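Local coordinates for protein SusD homolog (Bacteroides thetaiotaomicron, PDB 4MRU) that probably binds mucin O-glycans at the cell surface, as a SusD-like outer-membrane lipoprotein of the TPR-like class, at residues Y279-G293 and D306-A318. Sequence-based numbering, arbitrary orientation.
With EDO (1,2-ethanediol), chain M.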
ATOM      1  N   TYR A 279       4.326 -11.762  12.521  1.00 21.10           N
ATOM      2  CA  TYR A 279       4.650 -10.415  11.975  1.00 19.24           C
ATOM      3  C   TYR A 279       5.953  -9.805  12.495  1.00 22.49           C
ATOM      4  O   TYR A 279       6.646  -9.096  11.767  1.00 19.02           O
ATOM      5  CB  TYR A 279       3.566  -9.438  12.352  1.00 19.99           C
ATOM      6  CG  TYR A 279       2.312  -9.457  11.504  1.00 19.15           C
ATOM      7  CD1 TYR A 279       1.888 -10.613  10.841  1.00 24.20           C
ATOM      8  CD2 TYR A 279       1.550  -8.298  11.361  1.00 21.16           C
ATOM      9  CE1 TYR A 279       0.734 -10.611  10.042  1.00 20.83           C
ATOM     10  CE2 TYR A 279       0.399  -8.294  10.564  1.00 21.74           C
ATOM     11  CZ  TYR A 279       0.008  -9.472   9.921  1.00 17.68           C
ATOM     12  OH  TYR A 279      -1.131  -9.493   9.141  1.00 23.02           O
ATOM     13  N   PHE A 280       6.235 -10.027  13.784  1.00 20.15           N
ATOM     14  CA  PHE A 280       7.250  -9.291  14.521  1.00 19.25           C
ATOM     15  C   PHE A 280       8.171 -10.176  15.326  1.00 21.70           C
ATOM     16  O   PHE A 280       7.812 -11.293  15.700  1.00 21.30           O
ATOM     17  CB  PHE A 280       6.601  -8.367  15.542  1.00 19.40           C
ATOM     18  CG  PHE A 280       5.449  -7.563  15.016  1.00 17.92           C
ATOM     19  CD1 PHE A 280       5.593  -6.749  13.903  1.00 19.16           C
ATOM     20  CD2 PHE A 280       4.236  -7.560  15.694  1.00 20.31           C
ATOM     21  CE1 PHE A 280       4.541  -5.989  13.430  1.00 21.27           C
ATOM     22  CE2 PHE A 280       3.183  -6.808  15.223  1.00 21.50           C
ATOM     23  CZ  PHE A 280       3.336  -6.024  14.086  1.00 19.01           C
ATOM     24  N   THR A 281       9.387  -9.688  15.546  1.00 23.22           N
ATOM     25  CA  THR A 281      10.265 -10.255  16.538  1.00 22.47           C
ATOM     26  C   THR A 281       9.903  -9.685  17.925  1.00 23.39           C
ATOM     27  O   THR A 281       9.304  -8.592  18.053  1.00 24.40           O
ATOM     28  CB  THR A 281      11.741  -9.917  16.249  1.00 25.06           C
ATOM     29  OG1 THR A 281      11.911  -8.501  16.315  1.00 19.06           O
ATOM     30  CG2 THR A 281      12.138 -10.380  14.870  1.00 25.20           C
ATOM     31  N   LYS A 282      10.245 -10.463  18.947  1.00 24.87           N
ATOM     32  CA  LYS A 282      10.133 -10.059  20.332  1.00 28.17           C
ATOM     33  C   LYS A 282      11.392  -9.379  20.789  1.00 26.09           C
ATOM     34  O   LYS A 282      12.477  -9.731  20.328  1.00 24.68           O
ATOM     35  CB  LYS A 282       9.924 -11.285  21.221  1.00 33.12           C
ATOM     36  CG  LYS A 282       8.533 -11.883  21.130  1.00 34.46           C
ATOM     37  CD  LYS A 282       8.306 -12.843  22.290  1.00 43.62           C
ATOM     38  CE  LYS A 282       6.827 -13.186  22.448  1.00 59.69           C
ATOM     39  NZ  LYS A 282       6.603 -14.231  23.501  1.00 57.10           N
ATOM     40  N   VAL A 283      11.238  -8.406  21.693  1.00 23.86           N
ATOM     41  CA  VAL A 283      12.324  -7.781  22.375  1.00 26.92           C
ATOM     42  C   VAL A 283      12.306  -8.420  23.731  1.00 33.15           C
ATOM     43  O   VAL A 283      11.253  -8.493  24.343  1.00 32.24           O
ATOM     44  CB  VAL A 283      12.110  -6.288  22.621  1.00 31.41           C
ATOM     45  CG1 VAL A 283      13.281  -5.762  23.450  1.00 38.14           C
ATOM     46  CG2 VAL A 283      11.965  -5.502  21.335  1.00 31.80           C
ATOM     47  N   LYS A 284      13.446  -8.917  24.187  1.00 41.05           N
ATOM     48  CA  LYS A 284      13.533  -9.749  25.369  1.00 43.74           C
ATOM     49  C   LYS A 284      14.796  -9.349  26.100  1.00 46.43           C
ATOM     50  O   LYS A 284      15.914  -9.631  25.616  1.00 48.70           O
ATOM     51  CB  LYS A 284      13.595 -11.240  24.992  1.00 42.11           C
ATOM     52  N   ASN A 285      14.642  -8.632  27.212  1.00 41.69           N
ATOM     53  CA  ASN A 285      15.806  -8.189  28.038  1.00 48.21           C
ATOM     54  C   ASN A 285      15.413  -8.021  29.519  1.00 56.38           C
ATOM     55  O   ASN A 285      14.412  -8.598  29.956  1.00 46.05           O
ATOM     56  CB  ASN A 285      16.451  -6.894  27.481  1.00 51.54           C
ATOM     57  CG  ASN A 285      15.436  -5.755  27.317  1.00 51.42           C
ATOM     58  OD1 ASN A 285      14.818  -5.288  28.291  1.00 43.11           O
ATOM     59  ND2 ASN A 285      15.255  -5.308  26.083  1.00 43.66           N
ATOM     60  N   ASN A 286      16.181  -7.247  30.295  1.00 71.93           N
ATOM     61  CA  ASN A 286      15.886  -7.039  31.724  1.00 75.88           C
ATOM     62  C   ASN A 286      14.517  -6.372  32.005  1.00 71.49           C
ATOM     63  O   ASN A 286      13.787  -6.756  32.936  1.00 69.07           O
ATOM     64  CB  ASN A 286      17.004  -6.216  32.385  1.00 77.67           C
ATOM     65  CG  ASN A 286      18.235  -7.051  32.745  1.00 76.26           C
ATOM     66  OD1 ASN A 286      18.129  -8.225  33.096  1.00 61.59           O
ATOM     67  ND2 ASN A 286      19.410  -6.433  32.677  1.00 73.48           N
ATOM     68  N   ASP A 287      14.174  -5.384  31.184  1.00 46.06           N
ATOM     69  CA  ASP A 287      12.974  -4.579  31.405  1.00 47.86           C
ATOM     70  C   ASP A 287      11.916  -4.816  30.350  1.00 46.36           C
ATOM     71  O   ASP A 287      10.916  -4.133  30.325  1.00 53.54           O
ATOM     72  CB  ASP A 287      13.337  -3.108  31.386  1.00 39.95           C
ATOM     73  N   GLN A 288      12.143  -5.800  29.486  1.00 40.37           N
ATOM     74  CA  GLN A 288      11.290  -6.057  28.332  1.00 39.80           C
ATOM     75  C   GLN A 288      11.084  -7.572  27.984  1.00 41.33           C
ATOM     76  O   GLN A 288      12.044  -8.343  27.909  1.00 38.84           O
ATOM     77  CB  GLN A 288      11.904  -5.348  27.122  1.00 26.47           C
ATOM     78  CG  GLN A 288      11.881  -3.806  27.239  1.00 26.65           C
ATOM     79  CD  GLN A 288      12.238  -3.055  25.936  1.00 24.94           C
ATOM     80  OE1 GLN A 288      13.299  -2.482  25.822  1.00 28.50           O
ATOM     81  NE2 GLN A 288      11.352  -3.080  24.971  1.00 21.41           N
ATOM     82  N   GLU A 289       9.853  -7.984  27.727  1.00 34.58           N
ATOM     83  CA  GLU A 289       9.606  -9.296  27.090  1.00 35.01           C
ATOM     84  C   GLU A 289       8.327  -9.188  26.267  1.00 33.68           C
ATOM     85  O   GLU A 289       7.257  -9.081  26.848  1.00 32.91           O
ATOM     86  CB  GLU A 289       9.501 -10.407  28.124  1.00 37.74           C
ATOM     87  N   GLY A 290       8.416  -9.079  24.933  1.00 25.05           N
ATOM     88  CA  GLY A 290       7.205  -8.976  24.141  1.00 21.56           C
ATOM     89  C   GLY A 290       7.375  -8.156  22.893  1.00 24.51           C
ATOM     90  O   GLY A 290       8.483  -8.040  22.369  1.00 21.98           O
ATOM     91  N   TYR A 291       6.264  -7.544  22.442  1.00 21.42           N
ATOM     92  CA  TYR A 291       6.234  -6.780  21.221  1.00 18.78           C
ATOM     93  C   TYR A 291       6.169  -5.289  21.574  1.00 20.50           C
ATOM     94  O   TYR A 291       5.325  -4.883  22.356  1.00 19.52           O
ATOM     95  CB  TYR A 291       5.033  -7.180  20.416  1.00 19.27           C
ATOM     96  CG  TYR A 291       5.043  -8.674  20.121  1.00 18.75           C
ATOM     97  CD1 TYR A 291       5.891  -9.182  19.158  1.00 19.63           C
ATOM     98  CD2 TYR A 291       4.200  -9.541  20.786  1.00 20.20           C
ATOM     99  CE1 TYR A 291       5.929 -10.546  18.880  1.00 25.22           C
ATOM    100  CE2 TYR A 291       4.219 -10.927  20.528  1.00 23.99           C
ATOM    101  CZ  TYR A 291       5.082 -11.418  19.580  1.00 23.46           C
ATOM    102  OH  TYR A 291       5.097 -12.747  19.267  1.00 29.47           O
ATOM    103  N   TYR A 292       7.100  -4.518  21.035  1.00 21.28           N
ATOM    104  CA  TYR A 292       7.244  -3.095  21.346  1.00 18.93           C
ATOM    105  C   TYR A 292       7.411  -2.297  20.061  1.00 20.51           C
ATOM    106  O   TYR A 292       8.114  -2.724  19.122  1.00 18.16           O
ATOM    107  CB  TYR A 292       8.452  -2.879  22.236  1.00 22.26           C
ATOM    108  CG  TYR A 292       8.374  -3.526  23.590  1.00 24.46           C
ATOM    109  CD1 TYR A 292       8.842  -4.819  23.776  1.00 24.79           C
ATOM    110  CD2 TYR A 292       7.837  -2.851  24.700  1.00 27.84           C
ATOM    111  CE1 TYR A 292       8.767  -5.432  25.001  1.00 26.40           C
ATOM    112  CE2 TYR A 292       7.802  -3.460  25.965  1.00 27.24           C
ATOM    113  CZ  TYR A 292       8.279  -4.743  26.107  1.00 26.21           C
ATOM    114  OH  TYR A 292       8.218  -5.433  27.308  1.00 27.19           O
ATOM    115  N   GLY A 293       6.767  -1.141  20.025  1.00 18.78           N
ATOM    116  CA  GLY A 293       6.777  -0.277  18.862  1.00 21.79           C
ATOM    117  C   GLY A 293       7.352   1.066  19.189  1.00 22.52           C
ATOM    118  O   GLY A 293       7.289   1.495  20.341  1.00 19.80           O
ATOM    119  N   ASP A 306      20.069   1.888  20.965  1.00 24.81           N
ATOM    120  CA  ASP A 306      18.842   1.901  21.791  1.00 22.80           C
ATOM    121  C   ASP A 306      17.560   1.686  20.949  1.00 24.03           C
ATOM    122  O   ASP A 306      16.632   0.965  21.338  1.00 26.31           O
ATOM    123  CB  ASP A 306      18.704   3.238  22.549  1.00 24.13           C
ATOM    124  CG  ASP A 306      19.720   3.451  23.654  1.00 29.94           C
ATOM    125  OD1 ASP A 306      20.167   2.467  24.236  1.00 26.07           O
ATOM    126  OD2 ASP A 306      20.069   4.638  23.973  1.00 32.61           O
HETATM  127  N   MSE A 307      17.479   2.362  19.804  1.00 23.78           N
HETATM  128  CA  MSE A 307      16.314   2.280  18.905  1.00 22.02           C
HETATM  129  C   MSE A 307      16.257   0.936  18.240  1.00 23.79           C
HETATM  130  O   MSE A 307      15.192   0.395  18.031  1.00 23.21           O
HETATM  131  CB  MSE A 307      16.350   3.329  17.781  1.00 24.66           C
HETATM  132  CG  MSE A 307      16.469   4.785  18.212  1.00 30.52           C
HETATM  133 SE   MSE A 307      14.909   5.350  19.309  0.75 42.44          SE
HETATM  134  CE  MSE A 307      15.801   5.111  20.965  1.00 30.74           C
ATOM    135  N   ILE A 308      17.413   0.382  17.909  1.00 22.39           N
ATOM    136  CA  ILE A 308      17.485  -0.906  17.226  1.00 20.87           C
ATOM    137  C   ILE A 308      17.124  -2.048  18.173  1.00 19.73           C
ATOM    138  O   ILE A 308      16.393  -2.934  17.812  1.00 20.17           O
ATOM    139  CB  ILE A 308      18.893  -1.128  16.651  1.00 22.44           C
ATOM    140  CG1 ILE A 308      19.101  -0.237  15.422  1.00 24.51           C
ATOM    141  CG2 ILE A 308      19.152  -2.606  16.317  1.00 23.60           C
ATOM    142  CD1 ILE A 308      20.565  -0.042  15.074  1.00 26.49           C
ATOM    143  N   THR A 309      17.580  -1.975  19.419  1.00 21.59           N
ATOM    144  CA  THR A 309      17.402  -3.104  20.358  1.00 20.23           C
ATOM    145  C   THR A 309      16.153  -3.008  21.245  1.00 20.64           C
ATOM    146  O   THR A 309      15.741  -4.007  21.798  1.00 26.43           O
ATOM    147  CB  THR A 309      18.633  -3.284  21.264  1.00 21.98           C
ATOM    148  OG1 THR A 309      18.865  -2.083  22.007  1.00 21.26           O
ATOM    149  CG2 THR A 309      19.912  -3.652  20.433  1.00 23.08           C
ATOM    150  N   SER A 310      15.544  -1.839  21.368  1.00 22.44           N
ATOM    151  CA  SER A 310      14.430  -1.673  22.312  1.00 21.13           C
ATOM    152  C   SER A 310      13.053  -1.884  21.699  1.00 19.61           C
ATOM    153  O   SER A 310      12.042  -1.872  22.410  1.00 22.47           O
ATOM    154  CB  SER A 310      14.474  -0.277  22.904  1.00 20.07           C
ATOM    155  OG  SER A 310      15.702  -0.114  23.580  1.00 20.14           O
ATOM    156  N   TYR A 311      13.009  -1.991  20.370  1.00 17.20           N
ATOM    157  CA  TYR A 311      11.760  -2.121  19.636  1.00 19.24           C
ATOM    158  C   TYR A 311      11.790  -3.349  18.728  1.00 18.66           C
ATOM    159  O   TYR A 311      12.823  -3.732  18.228  1.00 19.39           O
ATOM    160  CB  TYR A 311      11.481  -0.856  18.808  1.00 21.43           C
ATOM    161  CG  TYR A 311      11.477   0.348  19.695  1.00 21.67           C
ATOM    162  CD1 TYR A 311      10.395   0.615  20.518  1.00 20.73           C
ATOM    163  CD2 TYR A 311      12.544   1.228  19.700  1.00 23.63           C
ATOM    164  CE1 TYR A 311      10.395   1.711  21.364  1.00 24.80           C
ATOM    165  CE2 TYR A 311      12.561   2.320  20.541  1.00 21.97           C
ATOM    166  CZ  TYR A 311      11.484   2.557  21.385  1.00 25.96           C
ATOM    167  OH  TYR A 311      11.493   3.645  22.225  1.00 24.11           O
ATOM    168  N   SER A 312      10.626  -3.946  18.550  1.00 17.20           N
ATOM    169  CA  SER A 312      10.451  -5.089  17.668  1.00 20.41           C
ATOM    170  C   SER A 312      10.876  -4.743  16.239  1.00 18.31           C
ATOM    171  O   SER A 312      10.672  -3.621  15.789  1.00 19.76           O
ATOM    172  CB  SER A 312       8.985  -5.537  17.675  1.00 19.44           C
ATOM    173  OG  SER A 312       8.615  -6.062  18.917  1.00 19.85           O
ATOM    174  N   ASN A 313      11.391  -5.746  15.544  1.00 19.52           N
ATOM    175  CA  ASN A 313      11.577  -5.739  14.097  1.00 19.95           C
ATOM    176  C   ASN A 313      10.421  -6.447  13.424  1.00 25.81           C
ATOM    177  O   ASN A 313       9.685  -7.181  14.067  1.00 19.01           O
ATOM    178  CB  ASN A 313      12.876  -6.473  13.749  1.00 21.74           C
ATOM    179  CG  ASN A 313      13.361  -6.221  12.335  1.00 21.99           C
ATOM    180  OD1 ASN A 313      12.777  -5.474  11.564  1.00 22.54           O
ATOM    181  ND2 ASN A 313      14.435  -6.875  11.993  1.00 25.07           N
ATOM    182  N   ARG A 314      10.235  -6.241  12.132  1.00 21.28           N
ATOM    183  CA  ARG A 314       9.445  -7.195  11.414  1.00 20.56           C
ATOM    184  C   ARG A 314      10.190  -8.525  11.362  1.00 21.25           C
ATOM    185  O   ARG A 314      11.388  -8.558  11.461  1.00 21.57           O
ATOM    186  CB  ARG A 314       9.061  -6.688  10.008  1.00 22.20           C
ATOM    187  CG  ARG A 314      10.160  -6.473   9.034  1.00 29.14           C
ATOM    188  CD  ARG A 314       9.558  -5.929   7.717  1.00 27.54           C
ATOM    189  NE  ARG A 314       8.971  -7.008   6.910  1.00 27.83           N
ATOM    190  CZ  ARG A 314       8.887  -6.998   5.575  1.00 23.99           C
ATOM    191  NH1 ARG A 314       9.284  -5.945   4.862  1.00 24.76           N
ATOM    192  NH2 ARG A 314       8.399  -8.036   4.951  1.00 28.09           N
ATOM    193  N   LEU A 315       9.422  -9.609  11.210  1.00 20.62           N
ATOM    194  CA  LEU A 315       9.948 -10.972  11.091  1.00 20.36           C
ATOM    195  C   LEU A 315      10.005 -11.315   9.613  1.00 19.54           C
ATOM    196  O   LEU A 315       8.975 -11.448   8.973  1.00 20.91           O
ATOM    197  CB  LEU A 315       9.053 -11.948  11.833  1.00 20.46           C
ATOM    198  CG  LEU A 315       9.484 -13.423  11.780  1.00 25.11           C
ATOM    199  CD1 LEU A 315      10.845 -13.590  12.463  1.00 23.62           C
ATOM    200  CD2 LEU A 315       8.429 -14.323  12.392  1.00 26.17           C
HETATM  201  N   MSE A 316      11.200 -11.362   9.047  1.00 20.44           N
HETATM  202  CA  MSE A 316      11.367 -11.709   7.669  1.00 21.82           C
HETATM  203  C   MSE A 316      12.704 -12.338   7.426  1.00 22.17           C
HETATM  204  O   MSE A 316      13.625 -12.254   8.277  1.00 22.29           O
HETATM  205  CB  MSE A 316      11.262 -10.430   6.838  1.00 25.25           C
HETATM  206  CG  MSE A 316      12.490  -9.538   6.988  1.00 25.07           C
HETATM  207 SE   MSE A 316      12.154  -7.916   5.903  0.75 29.04          SE
HETATM  208  CE  MSE A 316      11.807  -8.807   4.199  1.00 28.41           C
ATOM    209  N   THR A 317      12.828 -12.988   6.270  1.00 19.84           N
ATOM    210  CA  THR A 317      14.086 -13.617   5.845  1.00 20.99           C
ATOM    211  C   THR A 317      14.396 -13.161   4.446  1.00 22.93           C
ATOM    212  O   THR A 317      13.495 -12.693   3.729  1.00 22.00           O
ATOM    213  CB  THR A 317      14.030 -15.170   5.850  1.00 24.67           C
ATOM    214  OG1 THR A 317      13.369 -15.648   4.657  1.00 21.25           O
ATOM    215  CG2 THR A 317      13.321 -15.716   7.124  1.00 26.63           C
ATOM    216  N   ALA A 318      15.638 -13.384   4.041  1.00 19.86           N
ATOM    217  CA  ALA A 318      16.100 -13.060   2.701  1.00 23.83           C
ATOM    218  C   ALA A 318      15.528 -13.941   1.593  1.00 25.88           C
ATOM    219  O   ALA A 318      15.872 -13.701   0.452  1.00 26.22           O
ATOM    220  CB  ALA A 318      17.634 -13.090   2.656  1.00 26.31           C
TER
HETATM  221  C1  EDO M 611       3.069  -7.453  25.103  1.00 52.67           C
HETATM  222  O1  EDO M 611       4.084  -7.867  24.195  1.00 31.40           O
HETATM  223  C2  EDO M 611       3.777  -6.913  26.325  1.00 56.72           C
HETATM  224  O2  EDO M 611       4.641  -5.912  25.798  1.00 50.74           O
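Phe280 and Arg314 form a single antiparallel bridge, a non-hydrogen-bonded pair with CA atoms 4.3 Å apart. The bonds flanking it run from Thr281 N to Asn313 O and from Leu315 N to Tyr279 O. Residues 279-293 leave a helix and fold into a small beta-hairpin, strands 283-284 and 289-290. Residues 306-318 leave helix 304-309 and pass along this hairpin as an extended chain. Ser312 N donates to Tyr292 O. The passing chain is thus bonded to Thr281, before the first strand, and to Tyr292, after the second.

Ser312 OG lies between Thr281 and Tyr292. With chi1 at -67°, it stands anti to its own carbonyl carbon and meets both backbones. Ser312 OG donates to Thr281 O at 2.8 Å, nearly along the C=O axis. Ser312 OG accepts from Tyr292 N at 3.0 Å. Thr281 OG1 accepts from Asn313 N at 2.9 Å. With the Thr281 N to Asn313 O bond, Thr281 and Asn313 are thus joined twice. The methyl Val283 CG2 packs on the Tyr311-Ser312 peptide, 3.4 Å from Tyr311 C. The other methyl, CG1, approaches Thr309 O.

Tyr311 brings ring atom CD1 to 3.2 Å from Gly293 O, an oblique approach. Tyr311 OH bonds to Asp383 OD1, and Gly293 O is hydrogen-bonded to Tyr381 OH. The Phe280 ring packs on helix 262-270, against Ile264, Ile265 and Met268. This packing joins the hairpin to the chain that follows helix 304-309, away from the annotated magnesium site.

At the hairpin's far end, the extended Gln288 side chain reaches Ser310 O. Gln288 NE2 donates to Ser310 O at 2.9 Å. The N-H...O angle is 174°, and the oxygen lies in the Gln288 amide plane. Gln288 NE2 also sits 3.2 Å above the centre of the Tyr292 ring, whose opposite face meets O2 of a bound ethanediol.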